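Local coordinates for protein iodotyrosine deiodinase (Thermotoga neapolitana, PDB 6TYK) that catalyses the FMN-dependent reductive removal of halogen from halotyrosines such as 3-iodo-L-tyrosine, working as a homodimer of the nitroreductase family, at residues 102-107 with 160-165; 48-53 with 98-103; 92-97 with 134-139. All coordinates share one frame; numbering follows the deposited sequence.

Overall arrangement
Contacts 1 and 2 are two seams of one antiparallel sheet and share strand 100-107, which carries Leu102 and Leu103 into both: contact 1 joins it to strand 156-165, contact 2 to strand 46-51, an outermost strand within this chain, beside which the second subunit continues the sheet. Contact 3 lies at the opposite edge, where the chain leaving strand 134-135 meets the short helix 94-97. All three are mostly buried. Contact 1, nearest the centre of the chain, is wholly aliphatic apart from its backbone bonds; contact 2 adds aromatic rings, a carboxylate and waters near the subunit interface; contact 3 is held by aromatic packing and borders flavin and substrate.

Contact 1 of 3, residues 102-107 with 160-165; sequences LLVFSE and VILPVG
Leu102 and Leu162 form a hydrogen-bonded pair between antiparallel central strands of the sheet at the core of this nitroreductase-family fold. Two short backbone bonds join them: Leu102 N to Leu162 O is 2.8 Å, with the donor standing well above the carbonyl plane, and Leu162 N to Leu102 O is 2.7 Å. The two leucines lie side by side on the face packed against helix 113-130. Leu102 holds CG anti to the backbone N (chi1 175°), beside its carbonyl carbon, and CD2 beyond it lies 4.0 Å from Leu162 CD1.

Leu103 turns to the other face and makes a non-hydrogen-bonded pair with Ile161. Its CD1 rests 4.0 Å from Ile161 CG2, and the two branched chains lie side by side, pointing the same way, with no polar side-chain atom to satisfy.

Val104 returns to the face of Leu102 and pairs with Val160. Its N meets Val160 O at 3.0 Å in an almost straight bond, 177° at the hydrogen, whereas the return bond from Val160 N to Val104 O is weak. Beta-branched valines suit these extended positions, their methyls staying close to the backbone. Val104 CG2 touches Val160 CG1 at 4.0 Å and, closer still, Leu162 CD1 at 3.7 Å. Beyond Val104 the pairing passes to earlier residues of strand 156-165. Phe105 meets Phe186 of the second subunit edge-to-face, and Ser106 OG is hydrogen-bonded to Glu159 OE2.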
loop_
_atom_site.group_PDB
_atom_site.type_symbol
_atom_site.label_atom_id
_atom_site.label_comp_id
_atom_site.label_asym_id
_atom_site.label_seq_id
_atom_site.Cartn_x
_atom_site.Cartn_y
_atom_site.Cartn_z
ATOM N N LEU A 102 -10.573 -5.323 -12.101
ATOM C CA LEU A 102 -10.878 -5.197 -10.686
ATOM C C LEU A 102 -10.731 -3.736 -10.313
ATOM O O LEU A 102 -9.620 -3.189 -10.311
ATOM C CB LEU A 102 -9.922 -6.053 -9.863
ATOM C CG LEU A 102 -10.079 -5.902 -8.348
ATOM C CD1 LEU A 102 -11.426 -6.438 -7.849
ATOM C CD2 LEU A 102 -8.926 -6.579 -7.622
ATOM N N LEU A 103 -11.858 -3.084 -10.057
ATOM C CA LEU A 103 -11.837 -1.699 -9.625
ATOM C C LEU A 103 -11.801 -1.656 -8.115
ATOM O O LEU A 103 -12.660 -2.224 -7.441
ATOM C CB LEU A 103 -13.041 -0.927 -10.180
ATOM C CG LEU A 103 -12.864 -0.373 -11.606
ATOM C CD1 LEU A 103 -12.559 -1.479 -12.617
ATOM C CD2 LEU A 103 -14.097 0.405 -12.025
ATOM N N VAL A 104 -10.795 -0.976 -7.587
ATOM C CA VAL A 104 -10.573 -0.923 -6.151
ATOM C C VAL A 104 -10.908 0.472 -5.651
ATOM O O VAL A 104 -10.345 1.470 -6.127
ATOM C CB VAL A 104 -9.109 -1.264 -5.798
ATOM C CG1 VAL A 104 -8.907 -1.216 -4.296
ATOM C CG2 VAL A 104 -8.740 -2.636 -6.335
ATOM N N PHE A 105 -11.843 0.544 -4.707
ATOM C CA PHE A 105 -12.280 1.819 -4.167
ATOM C C PHE A 105 -11.872 1.969 -2.717
ATOM O O PHE A 105 -11.688 0.979 -2.001
ATOM C CB PHE A 105 -13.807 1.928 -4.223
ATOM C CG PHE A 105 -14.377 1.846 -5.604
ATOM C CD1 PHE A 105 -14.535 0.626 -6.239
ATOM C CD2 PHE A 105 -14.782 2.997 -6.264
ATOM C CE1 PHE A 105 -15.067 0.562 -7.520
ATOM C CE2 PHE A 105 -15.320 2.936 -7.540
ATOM C CZ PHE A 105 -15.464 1.718 -8.163
ATOM N N SER A 106 -11.750 3.219 -2.285
ATOM C CA SER A 106 -11.536 3.527 -0.877
ATOM C C SER A 106 -12.753 4.229 -0.287
ATOM O O SER A 106 -13.410 5.041 -0.945
ATOM C CB SER A 106 -10.287 4.392 -0.686
ATOM O OG SER A 106 -10.374 5.603 -1.417
ATOM N N GLU A 107 -13.063 3.890 0.955
ATOM C CA GLU A 107 -14.145 4.538 1.675
ATOM C C GLU A 107 -13.665 5.895 2.176
ATOM O O GLU A 107 -12.846 5.976 3.093
ATOM C CB GLU A 107 -14.573 3.662 2.845
ATOM C CG GLU A 107 -15.704 4.226 3.668
ATOM C CD GLU A 107 -16.108 3.295 4.786
ATOM O OE1 GLU A 107 -15.241 2.532 5.262
ATOM O OE2 GLU A 107 -17.291 3.321 5.181
ATOM N N VAL A 160 -7.824 2.637 -8.179
ATOM C CA VAL A 160 -7.018 1.998 -9.201
ATOM C C VAL A 160 -7.871 0.994 -9.956
ATOM O O VAL A 160 -8.817 0.436 -9.400
ATOM C CB VAL A 160 -5.778 1.296 -8.582
ATOM C CG1 VAL A 160 -6.181 0.171 -7.616
ATOM C CG2 VAL A 160 -4.878 0.761 -9.663
ATOM N N ILE A 161 -7.566 0.823 -11.238
ATOM C CA ILE A 161 -8.164 -0.223 -12.054
ATOM C C ILE A 161 -7.104 -1.288 -12.200
ATOM O O ILE A 161 -6.015 -1.018 -12.713
ATOM C CB ILE A 161 -8.533 0.318 -13.445
ATOM C CG1 ILE A 161 -9.599 1.412 -13.321
ATOM C CG2 ILE A 161 -8.990 -0.818 -14.372
ATOM C CD1 ILE A 161 -9.768 2.210 -14.598
ATOM N N LEU A 162 -7.408 -2.496 -11.748
ATOM C CA LEU A 162 -6.463 -3.598 -11.861
ATOM C C LEU A 162 -6.971 -4.628 -12.854
ATOM O O LEU A 162 -7.781 -5.485 -12.503
ATOM C CB LEU A 162 -6.265 -4.286 -10.508
ATOM C CG LEU A 162 -5.591 -3.479 -9.406
ATOM C CD1 LEU A 162 -5.829 -4.164 -8.070
ATOM C CD2 LEU A 162 -4.101 -3.357 -9.659
ATOM N N PRO A 163 -6.506 -4.552 -14.105
ATOM C CA PRO A 163 -6.811 -5.645 -15.029
ATOM C C PRO A 163 -6.170 -6.913 -14.489
ATOM O O PRO A 163 -5.016 -6.874 -14.054
ATOM C CB PRO A 163 -6.140 -5.210 -16.336
ATOM C CG PRO A 163 -5.929 -3.724 -16.180
ATOM C CD PRO A 163 -5.675 -3.511 -14.726
ATOM N N VAL A 164 -6.928 -8.003 -14.471
ATOM C CA VAL A 164 -6.431 -9.269 -13.954
ATOM C C VAL A 164 -6.736 -10.385 -14.933
ATOM O O VAL A 164 -7.833 -10.468 -15.477
ATOM C CB VAL A 164 -7.058 -9.612 -12.591
ATOM C CG1 VAL A 164 -6.580 -10.990 -12.114
ATOM C CG2 VAL A 164 -6.705 -8.540 -11.567
ATOM N N GLY A 165 -5.752 -11.241 -15.159
ATOM C CA GLY A 165 -5.947 -12.398 -16.005
ATOM C C GLY A 165 -4.656 -13.176 -16.078
ATOM O O GLY A 165 -3.701 -12.891 -15.356
#

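Contact 2 of 3, residues 48-53 with 98-103; sequences FLIVED and APYLLL
Leu49 and Leu103, and then Val51 and Leu101, are hydrogen-bonded pairs of an antiparallel ladder whose short strand axes approach to 4.7 Å and run at 160° to each other. Four backbone bonds of 2.8 to 2.9 Å join Leu49 N to Leu103 O, Leu103 N to Leu49 O, Val51 N to Leu101 O and Leu101 N to Val51 O.

On the face of Leu49 and Val51, contacts are aliphatic: Val51 CG2 lies 3.9 Å from Leu103 CD1. The opposite face carries larger groups. Leu102 CD1 touches both Phe48 CB (3.9 Å) and Ile50 CG1, while Ile50 CG2, anti to its backbone N, reaches Tyr100 CD1 at 3.5 Å. Glu52 runs beside the same ring, its carboxylate turned 51° from the ring plane and OE1 3.4 Å from Tyr100 CE1. A phenol suits this margin: its carbons pack against Ile50 while OH bonds to Pro22 O. Where direct pairing ends, two waters carry the join onward; one donates to Glu52 OE1 (2.8 Å) and to Pro99 O, and the other links Glu52 O with Pro99 O.

Helix 24-35 packs over the face of Ile50 and Leu102 through Leu27 and Leu31, and helix 54-74 over Val51 and Leu101. Beside strand 46-51, a strand of the second subunit pairs in parallel with Leu49 and Ile50, continuing the sheet across the dimer interface.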
loop_
_atom_site.group_PDB
_atom_site.type_symbol
_atom_site.label_atom_id
_atom_site.label_comp_id
_atom_site.label_asym_id
_atom_site.label_seq_id
_atom_site.Cartn_x
_atom_site.Cartn_y
_atom_site.Cartn_z
ATOM N N PHE A 48 -14.454 -3.665 -3.565
ATOM C CA PHE A 48 -14.050 -4.238 -4.835
ATOM C C PHE A 48 -15.220 -4.351 -5.788
ATOM O O PHE A 48 -16.303 -4.821 -5.425
ATOM C CB PHE A 48 -13.412 -5.605 -4.619
ATOM C CG PHE A 48 -12.234 -5.573 -3.696
ATOM C CD1 PHE A 48 -11.036 -4.987 -4.099
ATOM C CD2 PHE A 48 -12.307 -6.144 -2.430
ATOM C CE1 PHE A 48 -9.941 -4.966 -3.254
ATOM C CE2 PHE A 48 -11.212 -6.120 -1.578
ATOM C CZ PHE A 48 -10.031 -5.535 -1.994
ATOM N N LEU A 49 -14.984 -3.906 -7.013
ATOM C CA LEU A 49 -15.955 -4.032 -8.086
ATOM C C LEU A 49 -15.285 -4.818 -9.198
ATOM O O LEU A 49 -14.262 -4.395 -9.735
ATOM C CB LEU A 49 -16.379 -2.656 -8.597
ATOM C CG LEU A 49 -17.412 -2.638 -9.719
ATOM C CD1 LEU A 49 -18.747 -3.201 -9.250
ATOM C CD2 LEU A 49 -17.591 -1.228 -10.260
ATOM N N ILE A 50 -15.837 -5.983 -9.505
ATOM C CA ILE A 50 -15.289 -6.846 -10.531
ATOM C C ILE A 50 -16.042 -6.612 -11.828
ATOM O O ILE A 50 -17.226 -6.941 -11.941
ATOM C CB ILE A 50 -15.399 -8.324 -10.121
ATOM C CG1 ILE A 50 -14.724 -8.542 -8.759
ATOM C CG2 ILE A 50 -14.817 -9.226 -11.208
ATOM C CD1 ILE A 50 -14.940 -9.918 -8.198
ATOM N N VAL A 51 -15.362 -6.002 -12.791
ATOM C CA VAL A 51 -15.972 -5.735 -14.087
ATOM C C VAL A 51 -15.601 -6.816 -15.097
ATOM O O VAL A 51 -14.421 -7.073 -15.350
ATOM C CB VAL A 51 -15.569 -4.350 -14.616
ATOM C CG1 VAL A 51 -16.221 -4.085 -15.967
ATOM C CG2 VAL A 51 -15.939 -3.269 -13.601
ATOM N N GLU A 52 -16.614 -7.454 -15.667
ATOM C CA GLU A 52 -16.374 -8.481 -16.674
ATOM C C GLU A 52 -17.171 -8.265 -17.947
ATOM O O GLU A 52 -16.815 -8.801 -18.983
ATOM C CB GLU A 52 -16.720 -9.856 -16.122
ATOM C CG GLU A 52 -15.802 -10.313 -15.011
ATOM C CD GLU A 52 -16.321 -11.557 -14.351
ATOM O OE1 GLU A 52 -16.178 -12.652 -14.937
ATOM O OE2 GLU A 52 -16.897 -11.432 -13.253
ATOM N N ASP A 53 -18.259 -7.509 -17.862
ATOM C CA ASP A 53 -19.152 -7.328 -19.001
ATOM C C ASP A 53 -18.401 -6.676 -20.155
ATOM O O ASP A 53 -17.752 -5.647 -19.971
ATOM C CB ASP A 53 -20.348 -6.471 -18.600
ATOM C CG ASP A 53 -21.281 -6.209 -19.756
ATOM O OD1 ASP A 53 -22.112 -7.090 -20.065
ATOM O OD2 ASP A 53 -21.186 -5.122 -20.361
ATOM N N ALA A 98 -8.044 -8.234 -20.757
ATOM C CA ALA A 98 -8.133 -8.814 -19.425
ATOM C C ALA A 98 -9.554 -9.304 -19.165
ATOM O O ALA A 98 -10.516 -8.582 -19.409
ATOM C CB ALA A 98 -7.711 -7.795 -18.379
ATOM N N PRO A 99 -9.684 -10.540 -18.675
ATOM C CA PRO A 99 -11.011 -11.090 -18.370
ATOM C C PRO A 99 -11.687 -10.380 -17.204
ATOM O O PRO A 99 -12.915 -10.362 -17.134
ATOM C CB PRO A 99 -10.719 -12.557 -18.028
ATOM C CG PRO A 99 -9.273 -12.583 -17.657
ATOM C CD PRO A 99 -8.617 -11.538 -18.511
ATOM N N TYR A 100 -10.893 -9.790 -16.317
ATOM C CA TYR A 100 -11.432 -9.038 -15.196
ATOM C C TYR A 100 -10.807 -7.661 -15.159
ATOM O O TYR A 100 -9.591 -7.536 -15.317
ATOM C CB TYR A 100 -11.068 -9.701 -13.867
ATOM C CG TYR A 100 -11.566 -11.102 -13.639
ATOM C CD1 TYR A 100 -12.888 -11.343 -13.305
ATOM C CD2 TYR A 100 -10.695 -12.178 -13.687
ATOM C CE1 TYR A 100 -13.337 -12.625 -13.067
ATOM C CE2 TYR A 100 -11.133 -13.462 -13.447
ATOM C CZ TYR A 100 -12.455 -13.678 -13.142
ATOM O OH TYR A 100 -12.891 -14.956 -12.906
ATOM N N LEU A 101 -11.623 -6.634 -14.934
ATOM C CA LEU A 101 -11.098 -5.365 -14.453
ATOM C C LEU A 101 -11.536 -5.231 -13.008
ATOM O O LEU A 101 -12.727 -5.087 -12.714
ATOM C CB LEU A 101 -11.601 -4.181 -15.265
ATOM C CG LEU A 101 -11.401 -4.277 -16.772
ATOM C CD1 LEU A 101 -11.936 -3.019 -17.429
ATOM C CD2 LEU A 101 -9.929 -4.476 -17.106
ATOM N N LEU A 102 -10.573 -5.323 -12.101
ATOM C CA LEU A 102 -10.878 -5.197 -10.686
ATOM C C LEU A 102 -10.731 -3.736 -10.313
ATOM O O LEU A 102 -9.620 -3.189 -10.311
ATOM C CB LEU A 102 -9.922 -6.053 -9.863
ATOM C CG LEU A 102 -10.079 -5.902 -8.348
ATOM C CD1 LEU A 102 -11.426 -6.438 -7.849
ATOM C CD2 LEU A 102 -8.926 -6.579 -7.622
ATOM N N LEU A 103 -11.858 -3.084 -10.057
ATOM C CA LEU A 103 -11.837 -1.699 -9.625
ATOM C C LEU A 103 -11.801 -1.656 -8.115
ATOM O O LEU A 103 -12.660 -2.224 -7.441
ATOM C CB LEU A 103 -13.041 -0.927 -10.180
ATOM C CG LEU A 103 -12.864 -0.373 -11.606
ATOM C CD1 LEU A 103 -12.559 -1.479 -12.617
ATOM C CD2 LEU A 103 -14.097 0.405 -12.025
HETATM O O HOH W 1 -14.397 -10.213 -19.342
HETATM O O HOH W 2 -14.329 -12.916 -17.072
#

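Contact 3 of 3, residues 92-97 with 134-139; sequences KPFLKE and GSVPYT. With FMN (flavin mononucleotide), chain C; IYR (3-iodo-tyrosine), chain D.
Phe94 and Tyr138 meet edge-to-face at the heart of this contact, the edge of Phe94 directed at the face of Tyr138 with the planes 75° apart. Phe94 CZ comes within 3.9 Å of Tyr138 CD1. Phe94 has CG between the backbone N and the carbonyl carbon (chi1 54°), and one face of its ring receives Val136 CG1 toward the rim. Leu95 crosses Tyr138 at about a right angle, its CD1 3.8 Å from Tyr138 CE2. Flat rings and a branched leucine suit this buried spot, where mostly carbon surfaces meet; the one polar end, Tyr138 OH, is satisfied by Glu68.

Lys92 forms the polar, ligand-bound side. Its CG stands 3.8 Å from Tyr138 OH. The chain bends at chi2 (-56°), which directs CD past the tyrosine, and the long aliphatic arm then carries NZ to the substrate carboxylate, 2.6 Å from O of the iodotyrosine; Thr89 O is a second partner of NZ. The solvent side, by contrast, is made by the exposed Pro93 and Lys96. Tyr138 also borders both ligands: OXT of the iodotyrosine lies at the ring edge, in its plane, 3.3 Å from CE1. An alanine in place of Tyr138 would probably open a gap beside Phe94 and Leu95 and leave Glu68, a substrate-binding residue, without its phenol partner.

Thr139 N donates to FMN O4 (3.1 Å), and Thr139 OG1 lies 3.0 Å from FMN N5, the redox-active nitrogen of the flavin. Together, residues 136-139 along the flavin and Lys92 at the amino acid end of the substrate form part of the iodotyrosine deiodinase active site, to which Met41 of the second subunit also contributes.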
loop_
_atom_site.group_PDB
_atom_site.type_symbol
_atom_site.label_atom_id
_atom_site.label_comp_id
_atom_site.label_asym_id
_atom_site.label_seq_id
_atom_site.Cartn_x
_atom_site.Cartn_y
_atom_site.Cartn_z
ATOM N N LYS A 92 -4.983 1.367 -24.783
ATOM C CA LYS A 92 -4.982 0.493 -23.609
ATOM C C LYS A 92 -5.696 -0.822 -23.899
ATOM O O LYS A 92 -6.771 -1.093 -23.357
ATOM C CB LYS A 92 -5.621 1.204 -22.414
ATOM C CG LYS A 92 -4.881 2.462 -21.959
ATOM C CD LYS A 92 -3.417 2.169 -21.620
ATOM C CE LYS A 92 -2.550 3.434 -21.700
ATOM N NZ LYS A 92 -1.088 3.123 -21.668
ATOM N N PRO A 93 -5.094 -1.658 -24.753
ATOM C CA PRO A 93 -5.747 -2.922 -25.124
ATOM C C PRO A 93 -5.966 -3.877 -23.944
ATOM O O PRO A 93 -6.859 -4.718 -24.024
ATOM C CB PRO A 93 -4.796 -3.528 -26.166
ATOM C CG PRO A 93 -3.503 -2.770 -26.037
ATOM C CD PRO A 93 -3.852 -1.417 -25.507
ATOM N N PHE A 94 -5.195 -3.754 -22.867
ATOM C CA PHE A 94 -5.417 -4.645 -21.726
ATOM C C PHE A 94 -6.774 -4.421 -21.070
ATOM O O PHE A 94 -7.286 -5.305 -20.391
ATOM C CB PHE A 94 -4.293 -4.577 -20.685
ATOM C CG PHE A 94 -3.980 -3.194 -20.189
ATOM C CD1 PHE A 94 -4.791 -2.566 -19.263
ATOM C CD2 PHE A 94 -2.836 -2.547 -20.609
ATOM C CE1 PHE A 94 -4.477 -1.299 -18.787
ATOM C CE2 PHE A 94 -2.521 -1.281 -20.143
ATOM C CZ PHE A 94 -3.338 -0.658 -19.229
ATOM N N LEU A 95 -7.361 -3.250 -21.284
ATOM C CA LEU A 95 -8.675 -2.963 -20.711
ATOM C C LEU A 95 -9.772 -3.732 -21.443
ATOM O O LEU A 95 -10.894 -3.864 -20.938
ATOM C CB LEU A 95 -8.954 -1.458 -20.732
ATOM C CG LEU A 95 -8.073 -0.625 -19.795
ATOM C CD1 LEU A 95 -8.375 0.855 -19.973
ATOM C CD2 LEU A 95 -8.241 -1.036 -18.330
ATOM N N LYS A 96 -9.434 -4.245 -22.624
ATOM C CA LYS A 96 -10.306 -5.152 -23.362
ATOM C C LYS A 96 -9.901 -6.612 -23.175
ATOM O O LYS A 96 -10.764 -7.466 -22.983
ATOM C CB LYS A 96 -10.309 -4.805 -24.855
ATOM C CG LYS A 96 -11.016 -5.828 -25.742
ATOM C CD LYS A 96 -11.023 -5.375 -27.197
ATOM C CE LYS A 96 -11.582 -6.448 -28.120
ATOM N NZ LYS A 96 -12.946 -6.882 -27.712
ATOM N N GLU A 97 -8.599 -6.904 -23.231
ATOM C CA GLU A 97 -8.137 -8.296 -23.190
ATOM C C GLU A 97 -8.301 -8.972 -21.832
ATOM O O GLU A 97 -8.647 -10.154 -21.756
ATOM C CB GLU A 97 -6.674 -8.405 -23.625
ATOM C CG GLU A 97 -6.393 -7.909 -25.042
ATOM C CD GLU A 97 -7.135 -8.691 -26.121
ATOM O OE1 GLU A 97 -8.266 -8.291 -26.484
ATOM O OE2 GLU A 97 -6.577 -9.698 -26.618
ATOM N N GLY A 134 -1.738 -12.124 -13.468
ATOM C CA GLY A 134 -0.985 -10.907 -13.675
ATOM C C GLY A 134 -1.887 -9.710 -13.487
ATOM O O GLY A 134 -3.124 -9.827 -13.513
ATOM N N SER A 135 -1.268 -8.555 -13.296
ATOM C CA SER A 135 -2.025 -7.318 -13.223
ATOM C C SER A 135 -1.128 -6.109 -13.407
ATOM O O SER A 135 0.094 -6.226 -13.551
ATOM C CB SER A 135 -2.816 -7.211 -11.914
ATOM O OG SER A 135 -3.737 -6.124 -11.959
ATOM N N VAL A 136 -1.766 -4.956 -13.490
ATOM C CA VAL A 136 -1.088 -3.679 -13.589
ATOM C C VAL A 136 -1.970 -2.681 -12.840
ATOM O O VAL A 136 -3.182 -2.664 -13.037
ATOM C CB VAL A 136 -0.902 -3.242 -15.060
ATOM C CG1 VAL A 136 -2.224 -3.292 -15.826
ATOM C CG2 VAL A 136 -0.291 -1.852 -15.133
ATOM N N PRO A 137 -1.383 -1.888 -11.934
ATOM C CA PRO A 137 -2.178 -0.857 -11.270
ATOM C C PRO A 137 -2.385 0.287 -12.240
ATOM O O PRO A 137 -1.529 1.139 -12.383
ATOM C CB PRO A 137 -1.281 -0.411 -10.105
ATOM C CG PRO A 137 -0.217 -1.464 -9.989
ATOM C CD PRO A 137 -0.021 -1.958 -11.387
ATOM N N TYR A 138 -3.508 0.280 -12.927
ATOM C CA TYR A 138 -3.751 1.256 -13.964
ATOM C C TYR A 138 -4.448 2.479 -13.387
ATOM O O TYR A 138 -5.479 2.370 -12.718
ATOM C CB TYR A 138 -4.554 0.632 -15.102
ATOM C CG TYR A 138 -4.900 1.654 -16.138
ATOM C CD1 TYR A 138 -3.898 2.366 -16.778
ATOM C CD2 TYR A 138 -6.221 1.958 -16.435
ATOM C CE1 TYR A 138 -4.197 3.332 -17.703
ATOM C CE2 TYR A 138 -6.535 2.922 -17.367
ATOM C CZ TYR A 138 -5.518 3.606 -17.996
ATOM O OH TYR A 138 -5.815 4.579 -18.918
ATOM N N THR A 139 -3.846 3.639 -13.608
ATOM C CA THR A 139 -4.346 4.887 -13.057
ATOM C C THR A 139 -4.520 5.902 -14.181
ATOM O O THR A 139 -3.584 6.629 -14.523
ATOM C CB THR A 139 -3.397 5.440 -11.980
ATOM O OG1 THR A 139 -2.088 5.586 -12.535
ATOM C CG2 THR A 139 -3.318 4.490 -10.793
HETATM N N1 FMN C . 1.362 1.251 -15.395
HETATM C C2 FMN C . 0.706 1.689 -16.511
HETATM O O2 FMN C . 0.929 1.157 -17.584
HETATM N N3 FMN C . -0.204 2.711 -16.434
HETATM C C4 FMN C . -0.466 3.331 -15.244
HETATM O O4 FMN C . -1.291 4.252 -15.209
HETATM C C4A FMN C . 0.195 2.882 -14.098
HETATM N N5 FMN C . -0.063 3.466 -12.877
HETATM C C5A FMN C . 0.579 3.002 -11.741
HETATM C C6 FMN C . 0.295 3.587 -10.515
HETATM C C7 FMN C . 0.903 3.141 -9.351
HETATM C C7M FMN C . 0.554 3.810 -8.047
HETATM C C8 FMN C . 1.814 2.097 -9.421
HETATM C C8M FMN C . 2.494 1.590 -8.177
HETATM C C9 FMN C . 2.099 1.510 -10.651
HETATM C C9A FMN C . 1.486 1.954 -11.820
HETATM N N10 FMN C . 1.772 1.387 -13.062
HETATM C C10 FMN C . 1.095 1.825 -14.178
HETATM C "C1'" FMN C . 2.756 0.259 -13.191
HETATM C "C2'" FMN C . 4.199 0.806 -13.121
HETATM O "O2'" FMN C . 4.580 1.441 -14.337
HETATM C "C3'" FMN C . 5.150 -0.341 -12.765
HETATM O "O3'" FMN C . 4.832 -0.772 -11.454
HETATM C "C4'" FMN C . 6.629 0.037 -12.842
HETATM O "O4'" FMN C . 6.977 0.330 -14.188
HETATM C "C5'" FMN C . 7.507 -1.096 -12.334
HETATM O "O5'" FMN C . 7.197 -2.271 -13.052
HETATM P P FMN C . 7.974 -3.647 -12.762
HETATM O O1P FMN C . 7.454 -4.602 -13.832
HETATM O O2P FMN C . 7.578 -4.153 -11.403
HETATM O O3P FMN C . 9.459 -3.384 -12.928
HETATM N N IYR D . -1.499 6.197 -17.204
HETATM C CA IYR D . -0.621 6.371 -18.333
HETATM C CB IYR D . 0.817 6.820 -18.022
HETATM C CC IYR D . 1.545 6.026 -16.994
HETATM C CD IYR D . 1.630 6.516 -15.691
HETATM C CE IYR D . 2.322 5.837 -14.688
HETATM I IE IYR D . 2.352 6.613 -12.828
HETATM C CF IYR D . 2.964 4.638 -15.011
HETATM O OF IYR D . 3.669 3.909 -14.097
HETATM C CG IYR D . 2.886 4.118 -16.316
HETATM C CH IYR D . 2.194 4.818 -17.299
HETATM C C IYR D . -0.514 5.111 -19.173
HETATM O O IYR D . 0.022 4.971 -20.273
HETATM O OXT IYR D . -1.093 4.019 -18.618
#